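Local coordinates for Lmo1076 protein (Listeria monocytogenes serovar 1/2a, PDB 3FI7) that hydrolyses peptidoglycan as a virulence-associated, autoinhibited autolysin, of which this chain holds the GH73 N-acetylglucosaminidase catalytic domain, at residues P131-D134 with S135-K139; T153-L156 with Q157-A161. All coordinates share one frame; numbering follows the deposited sequence.

Contact 1: residues P131-D134 with S135-K139; sequences PSWD and SSYYK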
ATOM      1  N   PRO A 131     -13.615  -2.724  10.932  1.00 44.64           N
ATOM      2  CA  PRO A 131     -14.798  -1.879  10.745  1.00 39.80           C
ATOM      3  C   PRO A 131     -15.617  -1.877  12.028  1.00 45.59           C
ATOM      4  O   PRO A 131     -15.403  -2.728  12.890  1.00 46.45           O
ATOM      5  CB  PRO A 131     -15.565  -2.601   9.629  1.00 41.26           C
ATOM      6  CG  PRO A 131     -15.086  -4.026   9.716  1.00 49.60           C
ATOM      7  CD  PRO A 131     -13.626  -3.883  10.024  1.00 48.52           C
ATOM      8  N   SER A 132     -16.551  -0.942  12.151  1.00 48.79           N
ATOM      9  CA  SER A 132     -17.247  -0.741  13.413  1.00 51.44           C
ATOM     10  C   SER A 132     -18.110  -1.938  13.799  1.00 48.91           C
ATOM     11  O   SER A 132     -18.336  -2.180  14.982  1.00 50.40           O
ATOM     12  CB  SER A 132     -18.098   0.528  13.359  1.00 55.92           C
ATOM     13  OG  SER A 132     -19.095   0.413  12.363  1.00 62.65           O
ATOM     14  N   TRP A 133     -18.578  -2.689  12.805  1.00 46.17           N
ATOM     15  CA  TRP A 133     -19.453  -3.835  13.069  1.00 50.89           C
ATOM     16  C   TRP A 133     -18.705  -5.125  13.449  1.00 49.11           C
ATOM     17  O   TRP A 133     -19.319  -6.063  13.947  1.00 44.48           O
ATOM     18  CB  TRP A 133     -20.397  -4.089  11.883  1.00 41.17           C
ATOM     19  CG  TRP A 133     -19.675  -4.233  10.595  1.00 53.67           C
ATOM     20  CD1 TRP A 133     -19.329  -3.233   9.738  1.00 59.12           C
ATOM     21  CD2 TRP A 133     -19.182  -5.448  10.016  1.00 51.18           C
ATOM     22  NE1 TRP A 133     -18.655  -3.750   8.658  1.00 56.97           N
ATOM     23  CE2 TRP A 133     -18.552  -5.108   8.806  1.00 48.77           C
ATOM     24  CE3 TRP A 133     -19.222  -6.791  10.402  1.00 61.89           C
ATOM     25  CZ2 TRP A 133     -17.960  -6.059   7.979  1.00 55.38           C
ATOM     26  CZ3 TRP A 133     -18.637  -7.735   9.580  1.00 63.18           C
ATOM     27  CH2 TRP A 133     -18.012  -7.365   8.383  1.00 60.02           C
ATOM     28  N   ASP A 134     -17.390  -5.173  13.228  1.00 44.30           N
ATOM     29  CA  ASP A 134     -16.611  -6.369  13.563  1.00 40.17           C
ATOM     30  C   ASP A 134     -15.122  -6.083  13.692  1.00 41.64           C
ATOM     31  O   ASP A 134     -14.387  -6.063  12.694  1.00 39.58           O
ATOM     32  CB  ASP A 134     -16.827  -7.472  12.520  1.00 42.98           C
ATOM     33  CG  ASP A 134     -15.993  -8.722  12.806  1.00 49.41           C
ATOM     34  OD1 ASP A 134     -15.367  -8.793  13.889  1.00 43.39           O
ATOM     35  OD2 ASP A 134     -15.953  -9.631  11.943  1.00 45.07           O
ATOM     36  N   SER A 135     -14.667  -5.890  14.923  1.00 34.25           N
ATOM     37  CA  SER A 135     -13.291  -5.474  15.149  1.00 43.58           C
ATOM     38  C   SER A 135     -12.250  -6.511  14.713  1.00 48.73           C
ATOM     39  O   SER A 135     -11.081  -6.174  14.533  1.00 46.04           O
ATOM     40  CB  SER A 135     -13.075  -5.095  16.612  1.00 41.48           C
ATOM     41  OG  SER A 135     -12.893  -6.251  17.404  1.00 53.62           O
ATOM     42  N   SER A 136     -12.666  -7.761  14.540  1.00 46.21           N
ATOM     43  CA  SER A 136     -11.721  -8.808  14.142  1.00 46.96           C
ATOM     44  C   SER A 136     -11.908  -9.243  12.687  1.00 42.75           C
ATOM     45  O   SER A 136     -11.380 -10.268  12.263  1.00 41.84           O
ATOM     46  CB  SER A 136     -11.809 -10.014  15.088  1.00 49.95           C
ATOM     47  OG  SER A 136     -13.008 -10.742  14.879  1.00 55.88           O
ATOM     48  N   TYR A 137     -12.654  -8.452  11.924  1.00 39.12           N
ATOM     49  CA  TYR A 137     -12.885  -8.730  10.510  1.00 37.77           C
ATOM     50  C   TYR A 137     -11.625  -9.087   9.711  1.00 45.09           C
ATOM     51  O   TYR A 137     -11.659  -9.978   8.854  1.00 36.46           O
ATOM     52  CB  TYR A 137     -13.568  -7.535   9.857  1.00 41.34           C
ATOM     53  CG  TYR A 137     -14.145  -7.831   8.496  1.00 45.15           C
ATOM     54  CD1 TYR A 137     -15.014  -8.899   8.307  1.00 41.10           C
ATOM     55  CD2 TYR A 137     -13.840  -7.034   7.404  1.00 43.86           C
ATOM     56  CE1 TYR A 137     -15.555  -9.170   7.069  1.00 38.59           C
ATOM     57  CE2 TYR A 137     -14.383  -7.289   6.163  1.00 44.04           C
ATOM     58  CZ  TYR A 137     -15.240  -8.360   6.002  1.00 46.09           C
ATOM     59  OH  TYR A 137     -15.772  -8.622   4.765  1.00 48.02           O
ATOM     60  N   TYR A 138     -10.518  -8.395   9.969  1.00 36.48           N
ATOM     61  CA  TYR A 138      -9.304  -8.656   9.194  1.00 41.82           C
ATOM     62  C   TYR A 138      -8.284  -9.539   9.924  1.00 41.43           C
ATOM     63  O   TYR A 138      -7.097  -9.526   9.590  1.00 37.84           O
ATOM     64  CB  TYR A 138      -8.650  -7.342   8.740  1.00 33.98           C
ATOM     65  CG  TYR A 138      -9.506  -6.519   7.798  1.00 34.26           C
ATOM     66  CD1 TYR A 138      -9.685  -6.909   6.479  1.00 36.47           C
ATOM     67  CD2 TYR A 138     -10.118  -5.345   8.223  1.00 38.29           C
ATOM     68  CE1 TYR A 138     -10.457  -6.161   5.604  1.00 38.29           C
ATOM     69  CE2 TYR A 138     -10.897  -4.584   7.354  1.00 37.47           C
ATOM     70  CZ  TYR A 138     -11.063  -5.003   6.046  1.00 40.31           C
ATOM     71  OH  TYR A 138     -11.830  -4.270   5.172  1.00 46.33           O
ATOM     72  N   LYS A 139      -8.748 -10.312  10.903  1.00 38.21           N
ATOM     73  CA  LYS A 139      -7.858 -11.100  11.770  1.00 39.98           C
ATOM     74  C   LYS A 139      -6.866 -12.000  11.021  1.00 44.12           C
ATOM     75  O   LYS A 139      -5.758 -12.233  11.500  1.00 41.84           O
ATOM     76  CB  LYS A 139      -8.666 -11.944  12.750  1.00 40.45           C
ATOM     77  CG  LYS A 139      -9.577 -12.954  12.075  1.00 47.32           C
ATOM     78  CD  LYS A 139     -10.396 -13.731  13.097  1.00 56.98           C
ATOM     79  CE  LYS A 139     -11.534 -14.489  12.423  1.00 68.67           C
ATOM     80  NZ  LYS A 139     -12.389 -15.216  13.405  1.00 83.29           N
TER
HETATM   81  O   HOH W   1     -14.413 -11.710  12.528  1.00 48.72           O
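Over one face of the Tyr137 ring stands the benzo edge of Trp133, whose CH2 comes to 3.3 Å from Tyr137 CE1. The backbone that carries the rings is a run of type I beta turns, Pro131 to Asp134, Asp134 to Tyr137 and Ser136 to Lys139, in the surface loop that leaves helix 116-129 of this lysozyme-clan domain. The six-membered rings form an edge-to-face pair with centroids 4.7 Å apart and planes inclined at 60°, the tryptophan presenting its rim and the tyrosine its face. A face of the Trp133 ring is covered in turn by Pro131 CG, offset toward the rim, while Asp134 OD2 lies near the plane of the Tyr137 ring at its edge. The Tyr137 ring also sets CD2 over a face of Tyr138.

The first two turns share Asp134, and the second is closed by Tyr137 N giving its hydrogen to Asp134 O at 3.1 Å, from well above the carbonyl plane. An Asx turn reinforces it: Asp134 OD1 accepts from Ser136 N at 3.0 Å, the donor again lying above the plane of the acceptor group. With CG placed opposite the backbone N (chi1 178°), the Asp134 carboxylate reaches forward over the turn. Turn and side chain are thus held by separate bonds to successive amides.

Pro131 packs at the base of the cluster. Its CD touches Tyr137 CB at 3.7 Å and Tyr138 CE2 at 3.9 Å, so the proline lies against both tyrosines. Tyr138 is the buried member, reaching Leu127 and Lys126 of helix 116-129. A single water joins two side chains, donating to Asp134 OD2 at 2.7 Å and hydrogen-bonded to Ser136 OG at 2.9 Å.

Contact 2: residues T153-L156 with Q157-A161; sequences TAWL and QGRYA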
ATOM      1  N   THR A 153      -2.670 -11.913   2.507  1.00 33.37           N
ATOM      2  CA  THR A 153      -3.272 -11.410   1.277  1.00 32.70           C
ATOM      3  C   THR A 153      -4.536 -12.217   0.959  1.00 39.82           C
ATOM      4  O   THR A 153      -5.560 -11.651   0.569  1.00 36.19           O
ATOM      5  CB  THR A 153      -2.298 -11.418   0.073  1.00 33.41           C
ATOM      6  OG1 THR A 153      -1.879 -12.758  -0.205  1.00 35.75           O
ATOM      7  CG2 THR A 153      -1.066 -10.546   0.355  1.00 32.40           C
ATOM      8  N   ALA A 154      -4.458 -13.532   1.139  1.00 36.47           N
ATOM      9  CA  ALA A 154      -5.617 -14.400   0.940  1.00 44.00           C
ATOM     10  C   ALA A 154      -6.770 -13.965   1.840  1.00 41.61           C
ATOM     11  O   ALA A 154      -7.921 -14.036   1.444  1.00 39.11           O
ATOM     12  CB  ALA A 154      -5.262 -15.871   1.201  1.00 35.85           C
ATOM     13  N   TRP A 155      -6.460 -13.499   3.044  1.00 35.97           N
ATOM     14  CA  TRP A 155      -7.515 -13.024   3.935  1.00 36.66           C
ATOM     15  C   TRP A 155      -8.161 -11.717   3.449  1.00 38.11           C
ATOM     16  O   TRP A 155      -9.365 -11.521   3.602  1.00 39.02           O
ATOM     17  CB  TRP A 155      -7.016 -12.882   5.378  1.00 34.05           C
ATOM     18  CG  TRP A 155      -8.147 -12.768   6.361  1.00 44.01           C
ATOM     19  CD1 TRP A 155      -8.658 -11.620   6.898  1.00 42.60           C
ATOM     20  CD2 TRP A 155      -8.921 -13.844   6.907  1.00 44.44           C
ATOM     21  NE1 TRP A 155      -9.696 -11.915   7.745  1.00 44.22           N
ATOM     22  CE2 TRP A 155      -9.883 -13.272   7.768  1.00 41.61           C
ATOM     23  CE3 TRP A 155      -8.894 -15.236   6.753  1.00 44.24           C
ATOM     24  CZ2 TRP A 155     -10.808 -14.044   8.479  1.00 49.02           C
ATOM     25  CZ3 TRP A 155      -9.820 -16.003   7.458  1.00 52.30           C
ATOM     26  CH2 TRP A 155     -10.764 -15.404   8.311  1.00 46.91           C
ATOM     27  N   LEU A 156      -7.364 -10.828   2.866  1.00 37.92           N
ATOM     28  CA  LEU A 156      -7.877  -9.551   2.377  1.00 37.06           C
ATOM     29  C   LEU A 156      -8.813  -9.725   1.178  1.00 39.90           C
ATOM     30  O   LEU A 156      -9.742  -8.944   0.984  1.00 42.36           O
ATOM     31  CB  LEU A 156      -6.725  -8.609   2.011  1.00 33.75           C
ATOM     32  CG  LEU A 156      -5.788  -8.207   3.160  1.00 37.90           C
ATOM     33  CD1 LEU A 156      -4.637  -7.363   2.638  1.00 33.57           C
ATOM     34  CD2 LEU A 156      -6.553  -7.450   4.232  1.00 34.25           C
ATOM     35  N   GLN A 157      -8.563 -10.745   0.367  1.00 39.83           N
ATOM     36  CA  GLN A 157      -9.386 -10.971  -0.809  1.00 40.39           C
ATOM     37  C   GLN A 157     -10.809 -11.313  -0.372  1.00 41.55           C
ATOM     38  O   GLN A 157     -11.009 -12.146   0.505  1.00 42.68           O
ATOM     39  CB  GLN A 157      -8.806 -12.096  -1.669  1.00 40.47           C
ATOM     40  CG  GLN A 157      -9.639 -12.418  -2.906  1.00 40.34           C
ATOM     41  CD  GLN A 157      -8.917 -13.335  -3.869  1.00 47.29           C
ATOM     42  OE1 GLN A 157      -7.804 -13.040  -4.311  1.00 43.71           O
ATOM     43  NE2 GLN A 157      -9.551 -14.455  -4.206  1.00 44.28           N
ATOM     44  N   GLY A 158     -11.791 -10.655  -0.978  1.00 40.42           N
ATOM     45  CA  GLY A 158     -13.179 -10.847  -0.600  1.00 38.60           C
ATOM     46  C   GLY A 158     -13.582 -10.028   0.617  1.00 46.02           C
ATOM     47  O   GLY A 158     -14.765  -9.878   0.904  1.00 50.24           O
ATOM     48  N   ARG A 159     -12.608  -9.496   1.349  1.00 41.79           N
ATOM     49  CA  ARG A 159     -12.937  -8.685   2.518  1.00 42.59           C
ATOM     50  C   ARG A 159     -12.605  -7.214   2.318  1.00 42.04           C
ATOM     51  O   ARG A 159     -13.463  -6.359   2.487  1.00 38.71           O
ATOM     52  CB  ARG A 159     -12.275  -9.235   3.784  1.00 34.73           C
ATOM     53  CG  ARG A 159     -12.879 -10.557   4.238  1.00 38.22           C
ATOM     54  CD  ARG A 159     -12.255 -11.091   5.525  1.00 36.63           C
ATOM     55  NE  ARG A 159     -12.748 -12.432   5.813  1.00 44.21           N
ATOM     56  CZ  ARG A 159     -12.282 -13.536   5.236  1.00 54.45           C
ATOM     57  NH1 ARG A 159     -12.796 -14.716   5.554  1.00 52.17           N
ATOM     58  NH2 ARG A 159     -11.295 -13.459   4.344  1.00 45.26           N
ATOM     59  N   TYR A 160     -11.359  -6.922   1.959  1.00 40.03           N
ATOM     60  CA  TYR A 160     -10.951  -5.548   1.733  1.00 35.94           C
ATOM     61  C   TYR A 160     -11.547  -5.034   0.421  1.00 39.61           C
ATOM     62  O   TYR A 160     -11.967  -3.885   0.313  1.00 40.39           O
ATOM     63  CB  TYR A 160      -9.423  -5.431   1.714  1.00 40.66           C
ATOM     64  CG  TYR A 160      -8.948  -3.999   1.655  1.00 39.96           C
ATOM     65  CD1 TYR A 160      -8.789  -3.351   0.435  1.00 38.38           C
ATOM     66  CD2 TYR A 160      -8.690  -3.285   2.817  1.00 40.85           C
ATOM     67  CE1 TYR A 160      -8.364  -2.034   0.372  1.00 34.69           C
ATOM     68  CE2 TYR A 160      -8.267  -1.967   2.767  1.00 41.71           C
ATOM     69  CZ  TYR A 160      -8.108  -1.347   1.540  1.00 43.07           C
ATOM     70  OH  TYR A 160      -7.694  -0.037   1.482  1.00 45.78           O
ATOM     71  N   ALA A 161     -11.586  -5.904  -0.576  1.00 38.93           N
ATOM     72  CA  ALA A 161     -12.123  -5.553  -1.877  1.00 41.94           C
ATOM     73  C   ALA A 161     -12.833  -6.760  -2.461  1.00 44.94           C
ATOM     74  O   ALA A 161     -12.439  -7.900  -2.218  1.00 48.46           O
ATOM     75  CB  ALA A 161     -10.995  -5.103  -2.817  1.00 33.71           C
TER
HETATM   76  O   HOH W   2     -10.192 -15.815   3.189  1.00 70.68           O
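Leu156 O, the carbonyl oxygen of the last helical residue, is gripped by two backbone amides: Tyr160 N at 2.8 Å, lying in the carbonyl plane, and Arg159 N at 2.9 Å, raised well above it. The Arg159 bond closes a type II beta turn from Leu156 to Arg159 that ends helix 149-156 in this lysozyme-clan catalytic domain. Gly158 holds the third turn position with a positive phi of 82°, where a CB would press on the carbonyl oxygen of Gln157. Where the helix runs into the turn, its ordinary i to i-4 pattern still holds, with Gln157 N bonded to Thr153 O at 3.1 Å.

The turn brings the Arg159 side chain back along the helix end. Its guanidinium lies flat on the Trp155 indole, planes 3° apart, with CZ 3.6 Å from the centroid of the six-membered ring, a cation-pi stack over the ring face. Arg159 CD makes a CH-pi contact, so CD sits over the five-membered ring and the guanidinium over the six-membered one. Chi1 of -164° swings the Trp155 indole away from its own backbone N, beside the carbonyl carbon, which lets the arginine stack on the ring and bond the carbonyl together. Trp155 NE1, at the rim of the stacked ring, is hydrogen-bonded to Tyr137 O.

On the inner side, Leu156 CB meets Tyr160 CB at 4.2 Å, and the Tyr160 ring continues to Gln58 and Glu62 of helix 52-63. Gln157 OE1 accepts from Ala167 N at the start of helix 166-176.

The guanidinium's rotation is fixed at its edge: Arg159 NH2 donates to a lone pair of Trp155 O at 2.8 Å, nearly in the guanidinium plane, and to a water at 2.8 Å.

In the fold
From the N terminus, the chain passes through helix 116-129 and enters contact 1, the run of turns at 131-139 that starts the loop toward helix 149-156. Contact 2 follows in series at 153-161, closing the end of that helix and opening the path to helix 166-176; neither nests within the other nor crosses it. Their centres lie about 13 Å apart, yet they touch directly. Tyr137 OH packs on Arg159 CG at 3.5 Å, and Lys139 rests against Trp155, while Tyr138 touches Leu156, and both touch Leu127. Together the two local contacts tie the 131-139 loop, helix 116-129 and the end of helix 149-156 into one side of the catalytic domain.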